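Local coordinates for protein oxidoreductase (Methanosarcina mazei, PDB 3KA7) that binds flavin-adenine dinucleotide and probably acts as an oxidoreductase of the flavin-containing amine oxidoreductase family, at residues Ala74-Val79 and Ile199-Thr204. Sequence-based numbering, arbitrary orientation.
Sequences ASVNIV and IDALET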
ATOM      1  N   ALA A  74      10.760  11.271 -14.127  1.00 19.83           N
ATOM      2  CA  ALA A  74      10.952  11.740 -12.770  1.00 20.35           C
ATOM      3  C   ALA A  74      12.299  11.215 -12.306  1.00 20.81           C
ATOM      4  O   ALA A  74      12.740  10.142 -12.730  1.00 21.95           O
ATOM      5  CB  ALA A  74       9.831  11.252 -11.861  1.00 20.19           C
ATOM      6  N   SER A  75      12.966  11.979 -11.460  1.00 20.69           N
ATOM      7  CA  SER A  75      14.289  11.610 -11.013  1.00 20.99           C
ATOM      8  C   SER A  75      14.286  11.309  -9.523  1.00 20.33           C
ATOM      9  O   SER A  75      14.090  12.197  -8.704  1.00 20.26           O
ATOM     10  CB  SER A  75      15.263  12.744 -11.320  1.00 21.28           C
ATOM     11  OG  SER A  75      16.533  12.461 -10.778  1.00 24.17           O
ATOM     12  N   VAL A  76      14.484  10.046  -9.169  1.00 20.07           N
ATOM     13  CA  VAL A  76      14.599   9.682  -7.758  1.00 20.10           C
ATOM     14  C   VAL A  76      15.261   8.324  -7.616  1.00 19.90           C
ATOM     15  O   VAL A  76      14.964   7.397  -8.369  1.00 20.23           O
ATOM     16  CB  VAL A  76      13.239   9.712  -7.025  1.00 20.31           C
ATOM     17  CG1 VAL A  76      12.187   8.969  -7.821  1.00 20.60           C
ATOM     18  CG2 VAL A  76      13.377   9.114  -5.621  1.00 21.26           C
ATOM     19  N   ASN A  77      16.179   8.237  -6.663  1.00 19.70           N
ATOM     20  CA  ASN A  77      16.963   7.041  -6.434  1.00 20.21           C
ATOM     21  C   ASN A  77      16.168   6.050  -5.605  1.00 19.48           C
ATOM     22  O   ASN A  77      15.777   6.357  -4.482  1.00 19.46           O
ATOM     23  CB  ASN A  77      18.255   7.403  -5.689  1.00 20.62           C
ATOM     24  CG  ASN A  77      19.142   6.197  -5.433  1.00 23.45           C
ATOM     25  OD1 ASN A  77      19.224   5.290  -6.262  1.00 27.63           O
ATOM     26  ND2 ASN A  77      19.824   6.189  -4.290  1.00 26.32           N
ATOM     27  N   ILE A  78      15.917   4.869  -6.163  1.00 19.09           N
ATOM     28  CA  ILE A  78      15.299   3.797  -5.384  1.00 18.88           C
ATOM     29  C   ILE A  78      16.310   2.678  -5.218  1.00 19.38           C
ATOM     30  O   ILE A  78      16.800   2.133  -6.209  1.00 19.45           O
ATOM     31  CB  ILE A  78      14.044   3.231  -6.069  1.00 18.74           C
ATOM     32  CG1 ILE A  78      13.061   4.355  -6.405  1.00 18.67           C
ATOM     33  CG2 ILE A  78      13.382   2.192  -5.167  1.00 17.97           C
ATOM     34  CD1 ILE A  78      11.930   3.934  -7.329  1.00 19.53           C
ATOM     35  N   VAL A  79      16.632   2.348  -3.976  1.00 19.50           N
ATOM     36  CA  VAL A  79      17.596   1.283  -3.712  1.00 20.34           C
ATOM     37  C   VAL A  79      16.889  -0.038  -3.467  1.00 19.70           C
ATOM     38  O   VAL A  79      15.875  -0.094  -2.748  1.00 18.95           O
ATOM     39  CB  VAL A  79      18.496   1.600  -2.520  1.00 20.59           C
ATOM     40  CG1 VAL A  79      19.672   0.633  -2.503  1.00 22.57           C
ATOM     41  CG2 VAL A  79      18.996   3.059  -2.592  1.00 22.86           C
ATOM     42  N   ILE A 199       7.219  11.918  -4.150  1.00 12.17           N
ATOM     43  CA  ILE A 199       6.273  13.026  -4.257  1.00 12.57           C
ATOM     44  C   ILE A 199       6.963  14.251  -4.863  1.00 13.04           C
ATOM     45  O   ILE A 199       6.463  14.840  -5.823  1.00 12.84           O
ATOM     46  CB  ILE A 199       5.651  13.374  -2.872  1.00 12.50           C
ATOM     47  CG1 ILE A 199       4.941  12.144  -2.284  1.00 12.25           C
ATOM     48  CG2 ILE A 199       4.633  14.527  -2.995  1.00 13.10           C
ATOM     49  CD1 ILE A 199       3.840  11.611  -3.183  1.00 10.96           C
ATOM     50  N   ASP A 200       8.123  14.612  -4.318  1.00 14.09           N
ATOM     51  CA  ASP A 200       8.873  15.769  -4.821  1.00 15.19           C
ATOM     52  C   ASP A 200       9.239  15.603  -6.305  1.00 14.96           C
ATOM     53  O   ASP A 200       9.115  16.542  -7.107  1.00 15.35           O
ATOM     54  CB  ASP A 200      10.156  15.951  -4.010  1.00 15.83           C
ATOM     55  CG  ASP A 200       9.915  16.566  -2.646  1.00 18.12           C
ATOM     56  OD1 ASP A 200       8.778  16.983  -2.360  1.00 20.39           O
ATOM     57  OD2 ASP A 200      10.886  16.648  -1.861  1.00 20.36           O
ATOM     58  N   ALA A 201       9.704  14.414  -6.668  1.00 14.79           N
ATOM     59  CA  ALA A 201      10.086  14.130  -8.053  1.00 14.38           C
ATOM     60  C   ALA A 201       8.916  14.310  -9.016  1.00 13.87           C
ATOM     61  O   ALA A 201       9.077  14.867 -10.104  1.00 13.96           O
ATOM     62  CB  ALA A 201      10.685  12.717  -8.184  1.00 14.61           C
ATOM     63  N   LEU A 202       7.733  13.837  -8.622  1.00 12.99           N
ATOM     64  CA  LEU A 202       6.553  14.006  -9.453  1.00 12.67           C
ATOM     65  C   LEU A 202       6.119  15.467  -9.555  1.00 13.21           C
ATOM     66  O   LEU A 202       5.673  15.914 -10.608  1.00 12.29           O
ATOM     67  CB  LEU A 202       5.399  13.171  -8.901  1.00 12.30           C
ATOM     68  CG  LEU A 202       5.577  11.671  -9.115  1.00 11.54           C
ATOM     69  CD1 LEU A 202       4.588  10.886  -8.233  1.00  9.84           C
ATOM     70  CD2 LEU A 202       5.389  11.310 -10.602  1.00 12.14           C
ATOM     71  N   GLU A 203       6.222  16.200  -8.449  1.00 13.85           N
ATOM     72  CA  GLU A 203       5.866  17.617  -8.471  1.00 15.39           C
ATOM     73  C   GLU A 203       6.771  18.374  -9.436  1.00 15.43           C
ATOM     74  O   GLU A 203       6.324  19.270 -10.144  1.00 15.34           O
ATOM     75  CB  GLU A 203       5.955  18.225  -7.079  1.00 15.63           C
ATOM     76  CG  GLU A 203       4.843  17.759  -6.145  1.00 20.33           C
ATOM     77  CD  GLU A 203       5.046  18.238  -4.716  1.00 25.68           C
ATOM     78  OE1 GLU A 203       6.205  18.260  -4.230  1.00 30.91           O
ATOM     79  OE2 GLU A 203       4.045  18.584  -4.068  1.00 29.84           O
ATOM     80  N   THR A 204       8.042  18.005  -9.460  1.00 15.81           N
ATOM     81  CA  THR A 204       8.986  18.612 -10.410  1.00 16.18           C
ATOM     82  C   THR A 204       8.575  18.407 -11.871  1.00 16.16           C
ATOM     83  O   THR A 204       8.617  19.343 -12.678  1.00 15.77           O
ATOM     84  CB  THR A 204      10.417  18.095 -10.164  1.00 16.89           C
ATOM     85  OG1 THR A 204      10.843  18.520  -8.864  1.00 17.00           O
ATOM     86  CG2 THR A 204      11.380  18.653 -11.205  1.00 16.89           C
TER
HETATM   87  O   HOH W   1      11.745  14.728 -10.940  1.00 17.61           O
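A201 meets A74, S75 and V76 with a single methyl group. Its CB lies 4.0 Å from A74 CB, a methyl-to-methyl contact. The same CB sits 3.5 Å from S75 O, so the backbone carbonyl packs directly on the methyl. V76 is the third partner: its CG1 is 4.1 Å from A201 CB. With chi1 of V76 at 48°, CG2 is turned farther from A201. This rotation leaves CG1 at the A201 methyl, beside V76 CB at a similar distance.

One water completes the first shell. It accepts from S75 N at 3.1 Å and donates to A201 O at 2.8 Å. The carbonyl of A201 is thus tied to the backbone of the loop, although the two segments form no direct hydrogen bond.

Further out, L69 of helix 64-71 touches A74, V76 and L202, and so packs against both segments. L202 points its CB away from the loop and reaches L10, L14 and A17 of helix 10-21. Beyond V76 the chain enters strand 78-80, where V79 pairs with I190 of the antiparallel strand 189-191.

The contact joins the connection between helix 64-71 and strand 78-80 to helix 195-208. It is structural packing, with the V76 side chain about 14 Å from the bound FAD. The small alanine methyls are consistent with the close approach of the backbones, with CA atoms of A74 and A201 5.4 Å apart. The contact is held by methyl packing, the S75 carbonyl against the A201 methyl and one water bridge, with no salt bridge between the segments.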